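Local coordinates for Rod shape-determining protein (MreC) (Helicobacter pylori, PDB 5LP5) that binds penicillin-binding protein 2 in a core complex of cell wall synthesis and is probably involved in determining the rod shape of the cell, at residues Ser158-Gly162 against Gln163-Leu167. Sequence-based numbering, arbitrary orientation.
Sequences SVMIG and QNQVL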
ATOM      1  N   SER C 158     -10.795  12.949  14.399  1.00 22.47           N
ATOM      2  CA  SER C 158     -10.577  11.510  14.174  1.00 22.21           C
ATOM      3  C   SER C 158     -11.789  10.664  14.543  1.00 21.95           C
ATOM      4  O   SER C 158     -12.281  10.751  15.652  1.00 21.17           O
ATOM      5  CB  SER C 158      -9.383  11.003  14.962  1.00 21.91           C
ATOM      6  OG  SER C 158      -9.141   9.656  14.573  1.00 22.26           O
ATOM      7  N   VAL C 159     -12.223   9.809  13.621  1.00 22.89           N
ATOM      8  CA  VAL C 159     -13.370   8.921  13.847  1.00 22.29           C
ATOM      9  C   VAL C 159     -13.034   7.455  13.537  1.00 22.83           C
ATOM     10  O   VAL C 159     -12.004   7.158  12.914  1.00 23.91           O
ATOM     11  CB  VAL C 159     -14.581   9.353  13.023  1.00 22.00           C
ATOM     12  CG1 VAL C 159     -15.018  10.745  13.442  1.00 21.78           C
ATOM     13  CG2 VAL C 159     -14.292   9.274  11.526  1.00 22.84           C
ATOM     14  N   MET C 160     -13.891   6.549  13.997  1.00 23.43           N
ATOM     15  CA  MET C 160     -13.760   5.108  13.729  1.00 23.55           C
ATOM     16  C   MET C 160     -15.087   4.483  13.300  1.00 23.10           C
ATOM     17  O   MET C 160     -16.141   4.818  13.815  1.00 20.35           O
ATOM     18  CB  MET C 160     -13.213   4.368  14.955  1.00 23.48           C
ATOM     19  CG  MET C 160     -14.064   4.507  16.214  1.00 22.69           C
ATOM     20  SD  MET C 160     -13.156   3.853  17.611  1.00 22.47           S
ATOM     21  CE  MET C 160     -14.380   4.033  18.899  1.00 22.67           C
ATOM     22  N   ILE C 161     -15.019   3.551  12.363  1.00 25.31           N
ATOM     23  CA  ILE C 161     -16.199   3.010  11.694  1.00 26.57           C
ATOM     24  C   ILE C 161     -16.437   1.545  12.053  1.00 28.22           C
ATOM     25  O   ILE C 161     -15.514   0.723  12.031  1.00 28.92           O
ATOM     26  CB  ILE C 161     -16.050   3.120  10.172  1.00 27.14           C
ATOM     27  CG1 ILE C 161     -15.904   4.586   9.777  1.00 27.04           C
ATOM     28  CG2 ILE C 161     -17.254   2.523   9.460  1.00 28.43           C
ATOM     29  CD1 ILE C 161     -15.508   4.836   8.332  1.00 27.63           C
ATOM     30  N   GLY C 162     -17.685   1.217  12.373  1.00 29.88           N
ATOM     31  CA  GLY C 162     -18.063  -0.171  12.605  1.00 32.04           C
ATOM     32  C   GLY C 162     -17.374  -0.815  13.814  1.00 33.50           C
ATOM     33  O   GLY C 162     -16.701  -0.155  14.579  1.00 34.02           O
ATOM     34  N   GLN C 163     -17.540  -2.118  13.971  1.00 37.03           N
ATOM     35  CA  GLN C 163     -17.023  -2.837  15.147  1.00 37.48           C
ATOM     36  C   GLN C 163     -15.543  -3.122  15.076  1.00 36.52           C
ATOM     37  O   GLN C 163     -14.920  -3.340  16.100  1.00 35.72           O
ATOM     38  CB  GLN C 163     -17.756  -4.157  15.371  1.00 40.13           C
ATOM     39  CG  GLN C 163     -19.271  -3.990  15.484  1.00 42.25           C
ATOM     40  CD  GLN C 163     -19.928  -4.758  16.640  1.00 42.42           C
ATOM     41  OE1 GLN C 163     -20.865  -4.234  17.253  1.00 41.63           O
ATOM     42  NE2 GLN C 163     -19.441  -5.989  16.946  1.00 41.63           N
ATOM     43  N   ASN C 164     -14.971  -3.139  13.877  1.00 36.17           N
ATOM     44  CA  ASN C 164     -13.516  -3.248  13.727  1.00 37.30           C
ATOM     45  C   ASN C 164     -12.816  -1.890  13.809  1.00 36.46           C
ATOM     46  O   ASN C 164     -11.603  -1.795  13.595  1.00 39.61           O
ATOM     47  CB  ASN C 164     -13.162  -3.964  12.436  1.00 39.41           C
ATOM     48  CG  ASN C 164     -13.650  -5.401  12.438  1.00 43.10           C
ATOM     49  OD1 ASN C 164     -14.283  -5.861  11.481  1.00 46.33           O
ATOM     50  ND2 ASN C 164     -13.381  -6.121  13.527  1.00 44.56           N
ATOM     51  N   GLN C 165     -13.580  -0.848  14.132  1.00 32.41           N
ATOM     52  CA  GLN C 165     -13.042   0.479  14.432  1.00 28.63           C
ATOM     53  C   GLN C 165     -12.093   0.968  13.348  1.00 27.27           C
ATOM     54  O   GLN C 165     -10.973   1.369  13.635  1.00 28.06           O
ATOM     55  CB  GLN C 165     -12.392   0.475  15.827  1.00 27.20           C
ATOM     56  CG  GLN C 165     -13.311  -0.113  16.888  1.00 26.47           C
ATOM     57  CD  GLN C 165     -12.804   0.014  18.314  1.00 25.82           C
ATOM     58  OE1 GLN C 165     -11.649  -0.262  18.595  1.00 25.03           O
ATOM     59  NE2 GLN C 165     -13.700   0.377  19.235  1.00 24.66           N
ATOM     60  N   VAL C 166     -12.552   0.923  12.102  1.00 26.17           N
ATOM     61  CA  VAL C 166     -11.784   1.393  10.962  1.00 25.67           C
ATOM     62  C   VAL C 166     -11.611   2.923  11.060  1.00 26.22           C
ATOM     63  O   VAL C 166     -12.579   3.665  11.250  1.00 25.84           O
ATOM     64  CB  VAL C 166     -12.486   1.040   9.654  1.00 25.36           C
ATOM     65  CG1 VAL C 166     -11.844   1.747   8.481  1.00 26.52           C
ATOM     66  CG2 VAL C 166     -12.472  -0.454   9.430  1.00 25.80           C
ATOM     67  N   LEU C 167     -10.368   3.391  10.921  1.00 26.66           N
ATOM     68  CA  LEU C 167     -10.016   4.778  11.221  1.00 26.20           C
ATOM     69  C   LEU C 167     -10.060   5.667   9.989  1.00 26.09           C
ATOM     70  O   LEU C 167      -9.761   5.226   8.881  1.00 26.43           O
ATOM     71  CB  LEU C 167      -8.613   4.824  11.816  1.00 27.74           C
ATOM     72  CG  LEU C 167      -8.503   4.247  13.253  1.00 28.86           C
ATOM     73  CD1 LEU C 167      -7.050   4.115  13.709  1.00 28.88           C
ATOM     74  CD2 LEU C 167      -9.353   5.062  14.263  1.00 29.00           C
TER
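I161 and V166 pair across a tight beta hairpin in which a type I turn, G162 to Q165, is joined to a G1 beta bulge, a compact way of linking neighbouring antiparallel strands. The hairpin connects strands 158-161 and 166-172 of one of the two six-stranded beta barrels of MreC. I161 N donates to V166 O at 2.7 Å, and V166 N returns a bond to I161 O at 3.0 Å. At the bulge the second strand sets two residues, Q165 and V166, opposite the single I161, and Q165 takes the left-handed backbone conformation of its first position, phi 51°. G162, which opens the turn, also has a positive phi, 64°, a conformation that favours glycine. The turn itself is closed by a hydrogen bond from Q165 N to G162 O.

Side chains separate onto two faces. On one, I161 and V166 meet through their branched carbons, CB to CB 4.2 Å, and both reach I183 of strand 178-183; V195 also packs on I161. The other carries M160 and L167, whose CD2 lies 4.0 Å from M160 CB. Farther along this face, L167 and S158 meet Q131 of the Pbp2 chain, so this end of the hairpin contributes to the interface between the two proteins. M160 holds CG between its backbone N and carbonyl carbon (chi1 59°) and then runs extended, alongside the equally extended Q165 and pointing the same way. Thioether and amide chain thus lie flank to flank: M160 SD is 3.9 Å from Q165 CB, and M160 CE ends 3.7 Å from Q165 NE2.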